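Local coordinates for uncharacterized protein MJ0764 (Methanocaldococcus jannaschii, PDB 2B8M), which is of unknown function but belongs to the RmlC-like cupin family and has its double-stranded beta-helix fold, at the interface of chains A and B. Residues are numbered along the deposited sequence; one frame, centred on the assembly and turned at random. Chains: chain A/B, Hypothetical protein MJ0764.

The interface of chains A and B. Residues chain A 52-54, 72-74; chain B 7-9, 11, 97.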
loop_
_atom_site.group_PDB
_atom_site.type_symbol
_atom_site.label_atom_id
_atom_site.label_comp_id
_atom_site.label_asym_id
_atom_site.label_seq_id
_atom_site.Cartn_x
_atom_site.Cartn_y
_atom_site.Cartn_z
ATOM N N ILE A 52 2.568 -5.151 1.980
ATOM C CA ILE A 52 3.586 -4.435 1.218
ATOM C C ILE A 52 4.779 -4.183 2.134
ATOM O O ILE A 52 4.738 -3.333 3.032
ATOM C CB ILE A 52 3.033 -3.089 0.652
ATOM C CG1 ILE A 52 1.795 -3.300 -0.231
ATOM C CG2 ILE A 52 4.149 -2.395 -0.102
ATOM C CD1 ILE A 52 1.028 -2.031 -0.552
ATOM N N ILE A 53 5.844 -4.925 1.921
ATOM C CA ILE A 53 6.964 -4.891 2.877
ATOM C C ILE A 53 7.975 -3.844 2.469
ATOM O O ILE A 53 8.581 -3.953 1.393
ATOM C CB ILE A 53 7.611 -6.253 2.983
ATOM C CG1 ILE A 53 6.535 -7.303 3.306
ATOM C CG2 ILE A 53 8.706 -6.255 4.057
ATOM C CD1 ILE A 53 7.054 -8.648 3.441
ATOM N N ILE A 54 8.189 -2.834 3.308
ATOM C CA ILE A 54 9.135 -1.786 2.951
ATOM C C ILE A 54 10.414 -1.747 3.760
ATOM O O ILE A 54 11.333 -1.045 3.354
ATOM C CB ILE A 54 8.483 -0.418 2.897
ATOM C CG1 ILE A 54 7.938 -0.029 4.262
ATOM C CG2 ILE A 54 7.304 -0.383 1.850
ATOM C CD1 ILE A 54 7.672 1.526 4.308
ATOM N N GLU A 72 11.858 -6.769 2.460
ATOM C CA GLU A 72 11.605 -5.512 1.791
ATOM C C GLU A 72 11.677 -5.705 0.270
ATOM O O GLU A 72 12.566 -6.387 -0.226
ATOM C CB GLU A 72 12.675 -4.501 2.237
ATOM C CG GLU A 72 12.638 -3.194 1.409
ATOM C CD GLU A 72 13.798 -2.218 1.683
ATOM O OE1 GLU A 72 14.593 -2.416 2.653
ATOM O OE2 GLU A 72 13.912 -1.238 0.898
ATOM N N GLY A 73 10.748 -5.093 -0.461
ATOM C CA GLY A 73 10.656 -5.275 -1.916
ATOM C C GLY A 73 9.651 -6.335 -2.336
ATOM O O GLY A 73 9.486 -6.580 -3.509
ATOM N N ASN A 74 8.997 -6.978 -1.376
ATOM C CA ASN A 74 7.933 -7.959 -1.669
ATOM C C ASN A 74 6.561 -7.415 -1.350
ATOM O O ASN A 74 6.384 -6.684 -0.369
ATOM C CB ASN A 74 8.101 -9.248 -0.849
ATOM C CG ASN A 74 9.215 -10.148 -1.341
ATOM O OD1 ASN A 74 10.106 -10.485 -0.549
ATOM N ND2 ASN A 74 9.175 -10.574 -2.613
ATOM N N TYR B 7 4.878 -10.904 -5.237
ATOM C CA TYR B 7 5.250 -9.921 -6.232
ATOM C C TYR B 7 6.498 -9.241 -5.719
ATOM O O TYR B 7 6.696 -9.096 -4.499
ATOM C CB TYR B 7 4.166 -8.837 -6.342
ATOM C CG TYR B 7 2.801 -9.357 -6.680
ATOM C CD1 TYR B 7 2.000 -9.998 -5.711
ATOM C CD2 TYR B 7 2.271 -9.210 -7.986
ATOM C CE1 TYR B 7 0.695 -10.527 -6.060
ATOM C CE2 TYR B 7 1.001 -9.691 -8.316
ATOM C CZ TYR B 7 0.231 -10.357 -7.354
ATOM O OH TYR B 7 -1.033 -10.803 -7.683
ATOM N N GLU B 8 7.314 -8.746 -6.623
ATOM C CA GLU B 8 8.468 -7.943 -6.221
ATOM C C GLU B 8 8.404 -6.564 -6.867
ATOM O O GLU B 8 7.962 -6.439 -8.025
ATOM C CB GLU B 8 9.793 -8.620 -6.581
ATOM C CG GLU B 8 10.017 -9.953 -5.929
ATOM C CD GLU B 8 11.089 -10.749 -6.609
ATOM O OE1 GLU B 8 11.465 -10.407 -7.765
ATOM O OE2 GLU B 8 11.607 -11.721 -5.994
ATOM N N PHE B 9 8.756 -5.548 -6.073
ATOM C CA PHE B 9 8.865 -4.177 -6.520
ATOM C C PHE B 9 10.328 -3.743 -6.442
ATOM O O PHE B 9 11.104 -4.220 -5.586
ATOM C CB PHE B 9 7.900 -3.238 -5.778
ATOM C CG PHE B 9 8.210 -3.003 -4.292
ATOM C CD1 PHE B 9 9.140 -2.051 -3.891
ATOM C CD2 PHE B 9 7.532 -3.707 -3.322
ATOM C CE1 PHE B 9 9.380 -1.824 -2.543
ATOM C CE2 PHE B 9 7.790 -3.505 -1.966
ATOM C CZ PHE B 9 8.708 -2.563 -1.586
ATOM N N ARG B 11 13.563 -1.914 -5.521
ATOM C CA ARG B 11 14.099 -1.132 -4.396
ATOM C C ARG B 11 15.153 -0.158 -4.844
ATOM O O ARG B 11 15.934 -0.419 -5.768
ATOM C CB ARG B 11 14.751 -2.046 -3.380
ATOM C CG ARG B 11 13.775 -2.984 -2.726
ATOM C CD ARG B 11 14.477 -3.953 -1.843
ATOM N NE ARG B 11 15.079 -5.014 -2.634
ATOM C CZ ARG B 11 16.363 -5.355 -2.604
ATOM N NH1 ARG B 11 17.226 -4.720 -1.812
ATOM N NH2 ARG B 11 16.785 -6.356 -3.362
ATOM N N PHE B 97 3.188 3.959 -3.474
ATOM C CA PHE B 97 2.284 2.937 -3.949
ATOM C C PHE B 97 0.932 3.524 -4.243
ATOM O O PHE B 97 0.501 4.459 -3.580
ATOM C CB PHE B 97 2.140 1.799 -2.944
ATOM C CG PHE B 97 3.437 1.092 -2.686
ATOM C CD1 PHE B 97 4.322 1.552 -1.713
ATOM C CD2 PHE B 97 3.788 -0.015 -3.450
ATOM C CE1 PHE B 97 5.518 0.908 -1.536
ATOM C CE2 PHE B 97 4.976 -0.667 -3.245
ATOM C CZ PHE B 97 5.839 -0.207 -2.307
HETATM O O HOH W 1 10.792 -12.510 -3.605
#
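The carbonyl oxygen O of A:Gly73 is gripped by one good hydrogen bond across the interface, from the backbone N of B:Phe9 at 2.9 Å. The bond is nearly straight at the hydrogen (164°); on the acceptor side the donor stands above the carbonyl plane, 28° out of it. Beside it, A:Asn74 and B:Glu8 form an antiparallel beta bridge, their side chains alongside, pointing the same way. The amide ND2 of A:Asn74 gives a weak hydrogen bond to the B:Tyr7 carbonyl and reaches a water O at 2.7 Å; an amide's N-H groups can serve both. That water O lies 2.6 Å from the carboxylate OE2 of B:Glu8.

A:Gly73 CA lies over one face of B:Phe9, toward the rim, 3.5 Å from the centroid; glycine, lacking a side chain, lets the ring approach. On the opposite face the CZ tip of B:Phe97, from the same chain, stands over the ring centre, 3.7 Å above the plane. An alanine at B:Phe9 would probably keep the backbone bond but lose this packing on both faces. B:Phe97 meets A:Ile52 tip to tip; beta-branched isoleucine offers methyl CG2, anti to the backbone N, to cap its face toward the rim. A:Glu72 CG lies 3.8 Å from B:Arg11 CD, long methylene chains packing obliquely. Their charged groups do not touch (A:Glu72 OE2 to B:Arg11 NE 5.3 Å), so any attraction would be long-range. With its symmetric twin, this patch docks each strand 5-8 onto its partner, probably stabilising a cupin dimer.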